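Local coordinates for nucleoside-diphosphate sugar epimerase (SulA family) (Corynebacterium glutamicum, PDB 3OH8), which is probably a nucleoside-diphosphate sugar epimerase that binds a nicotinamide dinucleotide in a Rossmann-type domain following an N-terminal helix-grip domain, at residues A[16-19]-A[20-24]; A[24-27]-A[28-32]; A[112-115]-A[116-119]; A[122-125]-A[126-130]; A[349-352]-A[353-357]. All coordinates share one frame; numbering follows the deposited sequence.

Interaction 1: A[16-19]-A[20-24]; sequences VWDW and HTRKG
In the N-terminal helix-grip fold of this chain, helix 13-21 is the first of two short helices, and near its C-terminal end His20 reaches back to Val16, one turn earlier. His20 ND1 donates to Val16 O at 2.8 Å in a nearly straight bond (168°). The oxygen lies in the plane of the imidazole, whereas ND1 sits above the plane of the carbonyl. Backbone N of His20 makes only a weak bond to that oxygen, so the side chain provides the firmer grip and fixes the rotation of the ring. With CG beside the backbone N (chi1 -72°), the imidazole also runs alongside Val16, whose CG1 is 3.9 Å from His20 CE1. Trp19 brings its edge to one face of this ring in a T-shaped stack, centroids 5.1 Å apart and planes at 73°, with CE3 over the centre. Trp19 also packs on Leu129 of helix 119-139, and Phe96 packs edge-to-face with both Trp17 and His20. On another side of the helix Thr21 crosses Trp17 at about a right angle, Thr21 CG2 coming 3.6 Å from Trp17 NE1. Asp18 OD2 forms a salt bridge to Arg22 NH2 at 3.1 Å, while Arg22 NH1 turns to Thr169 O. Thr21 grips Asp18 O twice: its N approaches from above the carbonyl plane, and its OG1 lies in that plane, donating to a lone pair over 2.6 Å.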
loop_
_atom_site.group_PDB
_atom_site.type_symbol
_atom_site.label_atom_id
_atom_site.label_comp_id
_atom_site.label_asym_id
_atom_site.label_seq_id
_atom_site.Cartn_x
_atom_site.Cartn_y
_atom_site.Cartn_z
ATOM N N VAL A 16 -15.517 11.327 -1.604
ATOM C CA VAL A 16 -15.056 10.557 -0.449
ATOM C C VAL A 16 -15.948 9.348 -0.189
ATOM O O VAL A 16 -15.463 8.228 0.005
ATOM C CB VAL A 16 -14.980 11.435 0.812
ATOM C CG1 VAL A 16 -14.574 10.606 2.019
ATOM C CG2 VAL A 16 -14.000 12.576 0.592
ATOM N N TRP A 17 -17.256 9.568 -0.206
ATOM C CA TRP A 17 -18.209 8.476 -0.038
ATOM C C TRP A 17 -17.989 7.422 -1.111
ATOM O O TRP A 17 -17.881 6.214 -0.834
ATOM C CB TRP A 17 -19.635 9.015 -0.147
ATOM C CG TRP A 17 -20.648 7.926 -0.151
ATOM C CD1 TRP A 17 -21.214 7.331 -1.243
ATOM C CD2 TRP A 17 -21.195 7.273 0.997
ATOM N NE1 TRP A 17 -22.094 6.350 -0.841
ATOM C CE2 TRP A 17 -22.099 6.297 0.530
ATOM C CE3 TRP A 17 -21.007 7.418 2.377
ATOM C CZ2 TRP A 17 -22.816 5.473 1.394
ATOM C CZ3 TRP A 17 -21.725 6.598 3.237
ATOM C CH2 TRP A 17 -22.622 5.642 2.740
ATOM N N ASP A 18 -17.927 7.897 -2.347
ATOM C CA ASP A 18 -17.746 7.036 -3.500
ATOM C C ASP A 18 -16.559 6.099 -3.309
ATOM O O ASP A 18 -16.630 4.909 -3.614
ATOM C CB ASP A 18 -17.472 7.907 -4.713
ATOM C CG ASP A 18 -18.218 7.449 -5.920
ATOM O OD1 ASP A 18 -19.293 8.037 -6.178
ATOM O OD2 ASP A 18 -17.731 6.509 -6.596
ATOM N N TRP A 19 -15.461 6.653 -2.811
ATOM C CA TRP A 19 -14.224 5.882 -2.617
ATOM C C TRP A 19 -14.451 4.678 -1.693
ATOM O O TRP A 19 -13.916 3.577 -1.925
ATOM C CB TRP A 19 -13.141 6.819 -2.070
ATOM C CG TRP A 19 -11.768 6.204 -1.898
ATOM C CD1 TRP A 19 -10.712 6.281 -2.762
ATOM C CD2 TRP A 19 -11.315 5.447 -0.771
ATOM N NE1 TRP A 19 -9.624 5.607 -2.242
ATOM C CE2 TRP A 19 -9.972 5.088 -1.025
ATOM C CE3 TRP A 19 -11.921 5.026 0.420
ATOM C CZ2 TRP A 19 -9.224 4.334 -0.117
ATOM C CZ3 TRP A 19 -11.180 4.281 1.315
ATOM C CH2 TRP A 19 -9.842 3.940 1.043
ATOM N N HIS A 20 -15.248 4.886 -0.647
ATOM C CA HIS A 20 -15.555 3.829 0.325
ATOM C C HIS A 20 -16.448 2.721 -0.244
ATOM O O HIS A 20 -16.448 1.597 0.268
ATOM C CB HIS A 20 -16.219 4.417 1.583
ATOM C CG HIS A 20 -15.287 5.194 2.454
ATOM N ND1 HIS A 20 -14.913 6.494 2.174
ATOM C CD2 HIS A 20 -14.663 4.867 3.614
ATOM C CE1 HIS A 20 -14.093 6.926 3.114
ATOM N NE2 HIS A 20 -13.914 5.949 3.994
ATOM N N THR A 21 -17.194 3.022 -1.304
ATOM C CA THR A 21 -18.055 2.019 -1.930
ATOM C C THR A 21 -17.305 1.060 -2.860
ATOM O O THR A 21 -17.848 0.032 -3.244
ATOM C CB THR A 21 -19.175 2.672 -2.764
ATOM O OG1 THR A 21 -18.615 3.217 -3.966
ATOM C CG2 THR A 21 -19.871 3.785 -1.967
ATOM N N ARG A 22 -16.066 1.384 -3.230
ATOM C CA ARG A 22 -15.349 0.580 -4.223
ATOM C C ARG A 22 -14.634 -0.636 -3.643
ATOM O O ARG A 22 -14.273 -0.658 -2.469
ATOM C CB ARG A 22 -14.336 1.438 -4.980
ATOM C CG ARG A 22 -14.932 2.705 -5.565
ATOM C CD ARG A 22 -14.116 3.211 -6.728
ATOM N NE ARG A 22 -14.750 4.359 -7.367
ATOM C CZ ARG A 22 -14.295 5.606 -7.289
ATOM N NH1 ARG A 22 -13.188 5.877 -6.602
ATOM N NH2 ARG A 22 -14.945 6.584 -7.905
ATOM N N LYS A 23 -14.421 -1.644 -4.484
ATOM C CA LYS A 23 -13.580 -2.775 -4.115
ATOM C C LYS A 23 -12.205 -2.252 -3.735
ATOM O O LYS A 23 -11.697 -1.282 -4.333
ATOM C CB LYS A 23 -13.453 -3.776 -5.266
ATOM C CG LYS A 23 -14.749 -4.489 -5.612
ATOM C CD LYS A 23 -15.265 -4.076 -6.979
ATOM C CE LYS A 23 -14.489 -4.756 -8.099
ATOM N NZ LYS A 23 -14.734 -6.222 -8.087
ATOM N N GLY A 24 -11.612 -2.883 -2.731
ATOM C CA GLY A 24 -10.305 -2.469 -2.244
ATOM C C GLY A 24 -10.322 -1.508 -1.070
ATOM O O GLY A 24 -9.344 -1.432 -0.317
#

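Interaction 2: A[24-27]-A[28-32]; sequences GAVA and RLTPP
Val26 O is gripped by three donors at the C-terminal end of helix 25-29, the second short helix of the helix-grip fold. The hydroxyl of Thr30 makes the shortest of these bonds, OG1 donating to Val26 O at 2.8 Å from above the carbonyl plane, and the backbone N atoms of Leu29 and Thr30 add weak bonds. OG1 stands beside the backbone N of Thr30 (chi1 -63°), which swings the hydroxyl back over Val26 O; the backbone N itself is shared, weakly, with Ala27 O. Thr30 OG1 also comes 4.0 Å from Val26 CG1. A water bridges the same end of the helix, donating to Ala27 O and to Thr30 O at 3.0 Å each, with further acceptors competing for its protons. Thr30 O is held as well by Arg311. At the other end, Gly24 occupies the N-cap position with a positive phi of 94°, a backbone conformation that calls for glycine. Its carbonyl takes the N-H of Arg28 nearly end-on, Gly24 O to Arg28 N being 2.9 Å, and the next bond runs from Leu29 N to Ala25 O at 3.2 Å. The Arg28 chain bends at its second and third torsions and carries NE to a salt bridge with Asp132 of helix 119-139. Near its root, Arg28 CG packs 3.3 Å from Gly24 O.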
loop_
_atom_site.group_PDB
_atom_site.type_symbol
_atom_site.label_atom_id
_atom_site.label_comp_id
_atom_site.label_asym_id
_atom_site.label_seq_id
_atom_site.Cartn_x
_atom_site.Cartn_y
_atom_site.Cartn_z
ATOM N N GLY A 24 -11.612 -2.883 -2.731
ATOM C CA GLY A 24 -10.305 -2.469 -2.244
ATOM C C GLY A 24 -10.322 -1.508 -1.070
ATOM O O GLY A 24 -9.344 -1.432 -0.317
ATOM N N ALA A 25 -11.422 -0.768 -0.888
ATOM C CA ALA A 25 -11.446 0.270 0.158
ATOM C C ALA A 25 -11.199 -0.270 1.561
ATOM O O ALA A 25 -10.458 0.328 2.356
ATOM C CB ALA A 25 -12.771 1.082 0.113
ATOM N N VAL A 26 -11.824 -1.402 1.878
ATOM C CA VAL A 26 -11.625 -2.016 3.186
ATOM C C VAL A 26 -10.167 -2.419 3.371
ATOM O O VAL A 26 -9.571 -2.160 4.424
ATOM C CB VAL A 26 -12.544 -3.237 3.420
ATOM C CG1 VAL A 26 -12.199 -3.897 4.742
ATOM C CG2 VAL A 26 -14.021 -2.809 3.387
ATOM N N ALA A 27 -9.581 -3.024 2.339
ATOM C CA ALA A 27 -8.173 -3.425 2.415
ATOM C C ALA A 27 -7.242 -2.226 2.657
ATOM O O ALA A 27 -6.329 -2.293 3.485
ATOM C CB ALA A 27 -7.760 -4.192 1.151
ATOM N N ARG A 28 -7.480 -1.129 1.942
ATOM C CA ARG A 28 -6.637 0.067 2.083
ATOM C C ARG A 28 -6.627 0.599 3.513
ATOM O O ARG A 28 -5.579 0.987 4.024
ATOM C CB ARG A 28 -7.061 1.181 1.105
ATOM C CG ARG A 28 -6.969 0.835 -0.388
ATOM C CD ARG A 28 -5.538 0.510 -0.819
ATOM N NE ARG A 28 -4.680 1.690 -0.787
ATOM C CZ ARG A 28 -3.362 1.671 -0.983
ATOM N NH1 ARG A 28 -2.739 0.518 -1.222
ATOM N NH2 ARG A 28 -2.663 2.809 -0.947
ATOM N N LEU A 29 -7.783 0.611 4.177
ATOM C CA LEU A 29 -7.862 1.199 5.520
ATOM C C LEU A 29 -7.627 0.213 6.678
ATOM O O LEU A 29 -7.619 0.608 7.847
ATOM C CB LEU A 29 -9.202 1.938 5.709
ATOM C CG LEU A 29 -9.508 3.007 4.665
ATOM C CD1 LEU A 29 -10.734 3.858 5.101
ATOM C CD2 LEU A 29 -8.276 3.891 4.421
ATOM N N THR A 30 -7.435 -1.062 6.361
ATOM C CA THR A 30 -7.117 -2.048 7.391
ATOM C C THR A 30 -5.680 -1.823 7.874
ATOM O O THR A 30 -4.753 -1.821 7.076
ATOM C CB THR A 30 -7.271 -3.502 6.866
ATOM O OG1 THR A 30 -8.637 -3.741 6.514
ATOM C CG2 THR A 30 -6.862 -4.511 7.937
ATOM N N PRO A 31 -5.494 -1.612 9.186
ATOM C CA PRO A 31 -4.152 -1.326 9.712
ATOM C C PRO A 31 -3.189 -2.512 9.518
ATOM O O PRO A 31 -3.516 -3.648 9.875
ATOM C CB PRO A 31 -4.402 -1.087 11.211
ATOM C CG PRO A 31 -5.853 -0.736 11.316
ATOM C CD PRO A 31 -6.541 -1.508 10.221
ATOM N N PRO A 32 -2.001 -2.248 8.960
ATOM C CA PRO A 32 -1.034 -3.330 8.730
ATOM C C PRO A 32 -0.492 -3.885 10.038
ATOM O O PRO A 32 0.032 -4.995 10.041
ATOM C CB PRO A 32 0.114 -2.637 7.972
ATOM C CG PRO A 32 -0.406 -1.303 7.559
ATOM C CD PRO A 32 -1.509 -0.944 8.492
HETATM O O HOH W 1 -3.587 -1.383 4.380
#

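Interaction 3: A[112-115]-A[116-119]; sequences RLPA and STLT
Leu113 and Thr117 cross at about a right angle in the loop that leads from strand 102-110 to helix 119-139, the long C-terminal helix of the helix-grip fold. Leu113 CB lies 4.0 Å from Thr117 CB, and the methyl CG2 of Thr117 rests against both CB and CD1 of Leu113. With CG2 anti to the backbone N (chi1 -58° for OG1), Thr117 offers Leu113 its methyl while the hydroxyl goes toward Pro114. Leu118 also meets Leu113 roughly at right angles, but through the branch ends, Leu118 CD2 to Leu113 CD1 at 4.0 Å. Pro114 and Thr117 approach at a slant, and Thr117 OG1 is tightly packed against the pyrrolidine at 3.1 Å from Pro114 CG. Two overlapping turns bring these groups together. Thr117 N donates to Pro114 O at 2.7 Å, and one residue on, Leu118 N donates to Ala115 O at 2.8 Å with an angle of 162° at the hydrogen. Each donor approaches from above its carbonyl plane. The turns lie near the surface: Ala115 and Ser116 touch Ile454 of helix 448-454, and Leu118, the buried member, packs on Leu3 and Trp90. Ala115 O also receives weak bonds from Thr119, where helix 119-139 begins, and its contact with Thr119 OG1 is long, at 3.5 Å.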
loop_
_atom_site.group_PDB
_atom_site.type_symbol
_atom_site.label_atom_id
_atom_site.label_comp_id
_atom_site.label_asym_id
_atom_site.label_seq_id
_atom_site.Cartn_x
_atom_site.Cartn_y
_atom_site.Cartn_z
ATOM N N ARG A 112 -15.746 -2.121 24.403
ATOM C CA ARG A 112 -15.275 -1.984 25.779
ATOM C C ARG A 112 -13.781 -1.714 25.852
ATOM O O ARG A 112 -13.243 -1.433 26.924
ATOM C CB ARG A 112 -15.682 -3.182 26.646
ATOM C CG ARG A 112 -17.148 -3.148 27.038
ATOM C CD ARG A 112 -17.437 -3.865 28.339
ATOM N NE ARG A 112 -18.744 -3.482 28.865
ATOM C CZ ARG A 112 -19.895 -4.012 28.462
ATOM N NH1 ARG A 112 -19.903 -4.953 27.525
ATOM N NH2 ARG A 112 -21.040 -3.599 28.993
ATOM N N LEU A 113 -13.119 -1.790 24.701
ATOM C CA LEU A 113 -11.714 -1.424 24.600
ATOM C C LEU A 113 -11.545 0.046 24.954
ATOM O O LEU A 113 -12.305 0.888 24.483
ATOM C CB LEU A 113 -11.208 -1.641 23.174
ATOM C CG LEU A 113 -11.438 -2.995 22.517
ATOM C CD1 LEU A 113 -10.984 -2.962 21.070
ATOM C CD2 LEU A 113 -10.704 -4.072 23.291
ATOM N N PRO A 114 -10.550 0.358 25.791
ATOM C CA PRO A 114 -10.240 1.759 26.086
ATOM C C PRO A 114 -9.849 2.513 24.816
ATOM O O PRO A 114 -9.228 1.936 23.914
ATOM C CB PRO A 114 -9.043 1.665 27.043
ATOM C CG PRO A 114 -8.536 0.257 26.919
ATOM C CD PRO A 114 -9.730 -0.573 26.580
ATOM N N ALA A 115 -10.217 3.788 24.749
ATOM C CA ALA A 115 -9.879 4.624 23.607
ATOM C C ALA A 115 -8.403 4.492 23.246
ATOM O O ALA A 115 -8.043 4.451 22.074
ATOM C CB ALA A 115 -10.221 6.074 23.897
ATOM N N SER A 116 -7.552 4.421 24.261
ATOM C CA SER A 116 -6.124 4.304 24.035
ATOM C C SER A 116 -5.780 3.099 23.161
ATOM O O SER A 116 -4.734 3.071 22.516
ATOM C CB SER A 116 -5.381 4.216 25.364
ATOM O OG SER A 116 -3.994 4.020 25.145
ATOM N N THR A 117 -6.668 2.110 23.146
ATOM C CA THR A 117 -6.492 0.894 22.353
ATOM C C THR A 117 -6.737 1.132 20.856
ATOM O O THR A 117 -6.273 0.366 20.003
ATOM C CB THR A 117 -7.497 -0.193 22.820
ATOM O OG1 THR A 117 -7.310 -0.461 24.216
ATOM C CG2 THR A 117 -7.327 -1.478 22.025
ATOM N N LEU A 118 -7.472 2.195 20.540
ATOM C CA LEU A 118 -7.980 2.389 19.193
ATOM C C LEU A 118 -7.303 3.546 18.488
ATOM O O LEU A 118 -7.513 3.766 17.304
ATOM C CB LEU A 118 -9.480 2.660 19.252
ATOM C CG LEU A 118 -10.330 1.582 19.923
ATOM C CD1 LEU A 118 -11.652 2.167 20.409
ATOM C CD2 LEU A 118 -10.555 0.418 18.967
ATOM N N THR A 119 -6.500 4.297 19.224
ATOM C CA THR A 119 -5.840 5.468 18.677
ATOM C C THR A 119 -5.009 5.166 17.424
ATOM O O THR A 119 -5.117 5.863 16.408
ATOM C CB THR A 119 -4.953 6.120 19.746
ATOM O OG1 THR A 119 -5.796 6.730 20.730
ATOM C CG2 THR A 119 -4.077 7.173 19.128
#

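Interaction 4: A[122-125]-A[126-130]; sequences FAYR and QTQLI
Tyr124 and Gln128 lie side by side on helix 119-139, one turn apart and pointing the same way. Their apolar contact is a CH-pi interaction: Gln128 CB stands 4.2 Å from the centroid of the Tyr124 ring, over the face but offset toward the rim. Beyond CG the Gln128 chain bends (chi2 75°), which brings its amide beside the outer end of the phenol, with the two planes only 14° apart. Polar side-chain bonds hold that amide from outside the helix, OE1 accepting from His438 NE2 and NE2 reaching Asp343, while Tyr124 OH makes a weak hydrogen bond to Arg28 O. Thr127 OG1 sits between its own backbone N and carbonyl carbon (chi1 55°), 3.0 Å from Ala123 O. This hydroxyl also hydrogen-bonds with Glu443 OE1. The backbone bonds are those of a regular alpha-helix. Gln128 N donates to Tyr124 O at 2.8 Å, Thr127 N to Ala123 O at 3.0 Å, Gln126 N to Phe122 O at 2.9 Å and Leu129 N to Arg125 O at 3.1 Å. This is the long helix gripped by the antiparallel sheet in a helix-grip fold: Phe122 and Leu129 pack on strand 102-110, Gln126 and Ile130 on strand 3-9, and Arg125 and Gln128 against helix 25-29, while the ring of Tyr124 stacks on His438 of helix 432-440.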
loop_
_atom_site.group_PDB
_atom_site.type_symbol
_atom_site.label_atom_id
_atom_site.label_comp_id
_atom_site.label_asym_id
_atom_site.label_seq_id
_atom_site.Cartn_x
_atom_site.Cartn_y
_atom_site.Cartn_z
ATOM N N PHE A 122 -7.098 4.196 14.289
ATOM C CA PHE A 122 -7.762 5.318 13.643
ATOM C C PHE A 122 -6.829 6.337 13.032
ATOM O O PHE A 122 -7.144 6.917 11.997
ATOM C CB PHE A 122 -8.840 5.924 14.536
ATOM C CG PHE A 122 -10.106 5.152 14.467
ATOM C CD1 PHE A 122 -10.953 5.309 13.380
ATOM C CD2 PHE A 122 -10.389 4.174 15.400
ATOM C CE1 PHE A 122 -12.111 4.542 13.263
ATOM C CE2 PHE A 122 -11.542 3.407 15.294
ATOM C CZ PHE A 122 -12.399 3.590 14.224
ATOM N N ALA A 123 -5.662 6.521 13.633
ATOM C CA ALA A 123 -4.670 7.401 13.040
ATOM C C ALA A 123 -4.288 6.858 11.656
ATOM O O ALA A 123 -4.098 7.630 10.707
ATOM C CB ALA A 123 -3.435 7.509 13.944
ATOM N N TYR A 124 -4.192 5.531 11.544
ATOM C CA TYR A 124 -3.878 4.893 10.257
ATOM C C TYR A 124 -4.999 5.089 9.232
ATOM O O TYR A 124 -4.749 5.493 8.091
ATOM C CB TYR A 124 -3.612 3.383 10.422
ATOM C CG TYR A 124 -3.293 2.725 9.096
ATOM C CD1 TYR A 124 -1.994 2.765 8.573
ATOM C CD2 TYR A 124 -4.286 2.109 8.348
ATOM C CE1 TYR A 124 -1.691 2.189 7.345
ATOM C CE2 TYR A 124 -3.994 1.519 7.111
ATOM C CZ TYR A 124 -2.693 1.562 6.621
ATOM O OH TYR A 124 -2.399 0.990 5.404
ATOM N N ARG A 125 -6.231 4.793 9.641
ATOM C CA ARG A 125 -7.388 4.981 8.774
ATOM C C ARG A 125 -7.446 6.410 8.231
ATOM O O ARG A 125 -7.689 6.608 7.037
ATOM C CB ARG A 125 -8.699 4.643 9.503
ATOM C CG ARG A 125 -8.878 3.189 9.917
ATOM C CD ARG A 125 -10.267 2.972 10.563
ATOM N NE ARG A 125 -11.331 3.528 9.721
ATOM C CZ ARG A 125 -11.999 2.836 8.802
ATOM N NH1 ARG A 125 -11.739 1.543 8.619
ATOM N NH2 ARG A 125 -12.915 3.435 8.060
ATOM N N GLN A 126 -7.225 7.398 9.101
ATOM C CA GLN A 126 -7.253 8.812 8.699
ATOM C C GLN A 126 -6.115 9.198 7.736
ATOM O O GLN A 126 -6.352 9.790 6.670
ATOM C CB GLN A 126 -7.224 9.736 9.929
ATOM C CG GLN A 126 -8.371 9.508 10.907
ATOM C CD GLN A 126 -8.230 10.301 12.207
ATOM O OE1 GLN A 126 -9.209 10.501 12.923
ATOM N NE2 GLN A 126 -7.017 10.747 12.515
ATOM N N THR A 127 -4.878 8.893 8.114
ATOM C CA THR A 127 -3.742 9.234 7.249
ATOM C C THR A 127 -3.823 8.491 5.916
ATOM O O THR A 127 -3.568 9.064 4.860
ATOM C CB THR A 127 -2.363 8.981 7.931
ATOM O OG1 THR A 127 -2.278 7.623 8.376
ATOM C CG2 THR A 127 -2.204 9.897 9.141
ATOM N N GLN A 128 -4.182 7.217 5.962
ATOM C CA GLN A 128 -4.200 6.410 4.745
ATOM C C GLN A 128 -5.247 6.923 3.768
ATOM O O GLN A 128 -4.999 7.023 2.568
ATOM C CB GLN A 128 -4.463 4.932 5.062
ATOM C CG GLN A 128 -4.290 4.008 3.855
ATOM C CD GLN A 128 -2.821 3.792 3.503
ATOM O OE1 GLN A 128 -1.925 4.103 4.290
ATOM N NE2 GLN A 128 -2.577 3.216 2.344
ATOM N N LEU A 129 -6.429 7.236 4.280
ATOM C CA LEU A 129 -7.493 7.780 3.443
ATOM C C LEU A 129 -7.052 9.068 2.776
ATOM O O LEU A 129 -7.216 9.243 1.558
ATOM C CB LEU A 129 -8.733 8.099 4.296
ATOM C CG LEU A 129 -10.115 7.978 3.644
ATOM C CD1 LEU A 129 -11.082 9.093 4.101
ATOM C CD2 LEU A 129 -10.052 7.895 2.139
ATOM N N ILE A 130 -6.532 9.996 3.576
ATOM C CA ILE A 130 -6.188 11.308 3.046
ATOM C C ILE A 130 -5.040 11.188 2.040
ATOM O O ILE A 130 -5.065 11.814 0.978
ATOM C CB ILE A 130 -5.887 12.362 4.169
ATOM C CG1 ILE A 130 -5.774 13.757 3.568
ATOM C CG2 ILE A 130 -4.588 12.062 4.900
ATOM C CD1 ILE A 130 -6.683 13.972 2.397
#

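Interaction 5: A[349-352]-A[353-357]; sequences YYRA and IVDAQ
Arg351 reaches Asp355 one turn on, where helix 342-354 ends. CB starts out away from segment 353-357, but CG anti to the backbone N (chi1 -176°) and an extended chain beyond it carry the guanidinium alongside Asp355. Arg351 CG packs 3.8 Å from Asp355 CB, and Arg351 CD passes 4.0 Å from Asp355 OD2. Arg351 NE then donates to Asp355 OD2 at 2.8 Å, meeting the oxygen's anti lone pair, on the side away from OD1. Past CZ, NH2 of Arg351 bonds to the same Asp355 OD2 at 3.0 Å, nearly along its C-O axis. The grip is thus side-on, two nitrogens converging on one oxygen that lies in the guanidinium plane, with the carboxylate turned by only 21°. NH1 turns to His425 ND1. Since both residues are buried, this salt bridge probably offsets the cost of burying their charges. Asp355 is held from its backbone too, its N donating to Arg351 O at 2.8 Å. One residue back along the helix, Tyr350 CE1 meets Val354 CG1 at 4.3 Å, and the Tyr350 ring packs edge-to-face with Phe135. The second carboxylate oxygen, Asp355 OD1, accepts from Gln357 N at 3.0 Å from above the carboxylate plane. That bond makes an Asx turn just after the helix, on the way from a Rossmann-domain helix to strand 360-364.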
loop_
_atom_site.group_PDB
_atom_site.type_symbol
_atom_site.label_atom_id
_atom_site.label_comp_id
_atom_site.label_asym_id
_atom_site.label_seq_id
_atom_site.Cartn_x
_atom_site.Cartn_y
_atom_site.Cartn_z
ATOM N N TYR A 349 4.170 2.217 -8.781
ATOM C CA TYR A 349 3.582 1.294 -9.754
ATOM C C TYR A 349 2.358 1.907 -10.422
ATOM O O TYR A 349 2.205 1.869 -11.648
ATOM C CB TYR A 349 3.201 -0.034 -9.084
ATOM C CG TYR A 349 4.351 -1.034 -9.084
ATOM C CD1 TYR A 349 4.660 -1.764 -10.226
ATOM C CD2 TYR A 349 5.107 -1.259 -7.933
ATOM C CE1 TYR A 349 5.718 -2.690 -10.230
ATOM C CE2 TYR A 349 6.157 -2.172 -7.928
ATOM C CZ TYR A 349 6.462 -2.876 -9.081
ATOM O OH TYR A 349 7.505 -3.785 -9.071
ATOM N N TYR A 350 1.480 2.455 -9.591
ATOM C CA TYR A 350 0.221 3.033 -10.051
ATOM C C TYR A 350 0.528 4.149 -11.038
ATOM O O TYR A 350 -0.000 4.165 -12.152
ATOM C CB TYR A 350 -0.558 3.533 -8.830
ATOM C CG TYR A 350 -2.010 3.892 -9.051
ATOM C CD1 TYR A 350 -2.391 4.755 -10.064
ATOM C CD2 TYR A 350 -3.000 3.399 -8.199
ATOM C CE1 TYR A 350 -3.740 5.104 -10.243
ATOM C CE2 TYR A 350 -4.336 3.737 -8.365
ATOM C CZ TYR A 350 -4.697 4.592 -9.389
ATOM O OH TYR A 350 -6.027 4.925 -9.550
ATOM N N ARG A 351 1.423 5.057 -10.654
ATOM C CA ARG A 351 1.850 6.100 -11.570
ATOM C C ARG A 351 2.409 5.536 -12.876
ATOM O O ARG A 351 2.079 6.028 -13.961
ATOM C CB ARG A 351 2.892 7.026 -10.923
ATOM C CG ARG A 351 3.259 8.175 -11.839
ATOM C CD ARG A 351 4.278 9.151 -11.262
ATOM N NE ARG A 351 4.534 10.179 -12.265
ATOM C CZ ARG A 351 4.935 11.417 -12.008
ATOM N NH1 ARG A 351 5.169 11.808 -10.764
ATOM N NH2 ARG A 351 5.085 12.268 -13.018
ATOM N N ALA A 352 3.274 4.526 -12.779
ATOM C CA ALA A 352 3.867 3.941 -13.990
ATOM C C ALA A 352 2.778 3.430 -14.936
ATOM O O ALA A 352 2.869 3.574 -16.156
ATOM C CB ALA A 352 4.828 2.809 -13.620
ATOM N N ILE A 353 1.746 2.825 -14.357
ATOM C CA ILE A 353 0.647 2.292 -15.147
ATOM C C ILE A 353 -0.020 3.363 -16.013
ATOM O O ILE A 353 -0.252 3.146 -17.210
ATOM C CB ILE A 353 -0.396 1.600 -14.241
ATOM C CG1 ILE A 353 0.195 0.322 -13.637
ATOM C CG2 ILE A 353 -1.682 1.320 -15.001
ATOM C CD1 ILE A 353 -0.713 -0.299 -12.560
ATOM N N VAL A 354 -0.297 4.524 -15.425
ATOM C CA VAL A 354 -1.093 5.561 -16.108
ATOM C C VAL A 354 -0.282 6.678 -16.772
ATOM O O VAL A 354 -0.785 7.366 -17.657
ATOM C CB VAL A 354 -2.152 6.205 -15.157
ATOM C CG1 VAL A 354 -2.952 5.134 -14.433
ATOM C CG2 VAL A 354 -1.486 7.110 -14.145
ATOM N N ASP A 355 0.974 6.844 -16.366
ATOM C CA ASP A 355 1.772 7.994 -16.791
ATOM C C ASP A 355 2.766 7.610 -17.884
ATOM O O ASP A 355 3.801 7.001 -17.613
ATOM C CB ASP A 355 2.502 8.595 -15.581
ATOM C CG ASP A 355 3.277 9.863 -15.919
ATOM O OD1 ASP A 355 3.214 10.335 -17.074
ATOM O OD2 ASP A 355 3.955 10.385 -15.011
ATOM N N ALA A 356 2.447 7.971 -19.121
ATOM C CA ALA A 356 3.301 7.624 -20.248
ATOM C C ALA A 356 4.697 8.262 -20.170
ATOM O O ALA A 356 5.553 7.932 -20.975
ATOM C CB ALA A 356 2.625 7.984 -21.561
ATOM N N GLN A 357 4.927 9.160 -19.210
ATOM C CA GLN A 357 6.262 9.743 -19.019
ATOM C C GLN A 357 7.239 8.734 -18.431
ATOM O O GLN A 357 8.461 8.911 -18.495
ATOM C CB GLN A 357 6.215 10.929 -18.063
ATOM C CG GLN A 357 5.565 12.179 -18.597
ATOM C CD GLN A 357 5.459 13.256 -17.527
ATOM O OE1 GLN A 357 4.758 13.087 -16.528
ATOM N NE2 GLN A 357 6.160 14.364 -17.732
#

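All five contacts are local and follow one another in series along the chain, none nesting within or crossing another. Interactions 1 and 2 share Gly24, where helix 13-21 hands over to helix 25-29, and Trp19 packs on Ala25 and Leu29 across that bend. After the strands of the antiparallel sheet, interaction 3 forms the turns that lead directly into the long helix of interaction 4. That helix comes back against the start of the chain: Leu129 touches Trp19 and His20, and Tyr124 lies against Pro32. Interaction 5 stands apart in the Rossmann domain, its centre about 40 Å from that of interaction 3, on the opposite side of the chain's centre.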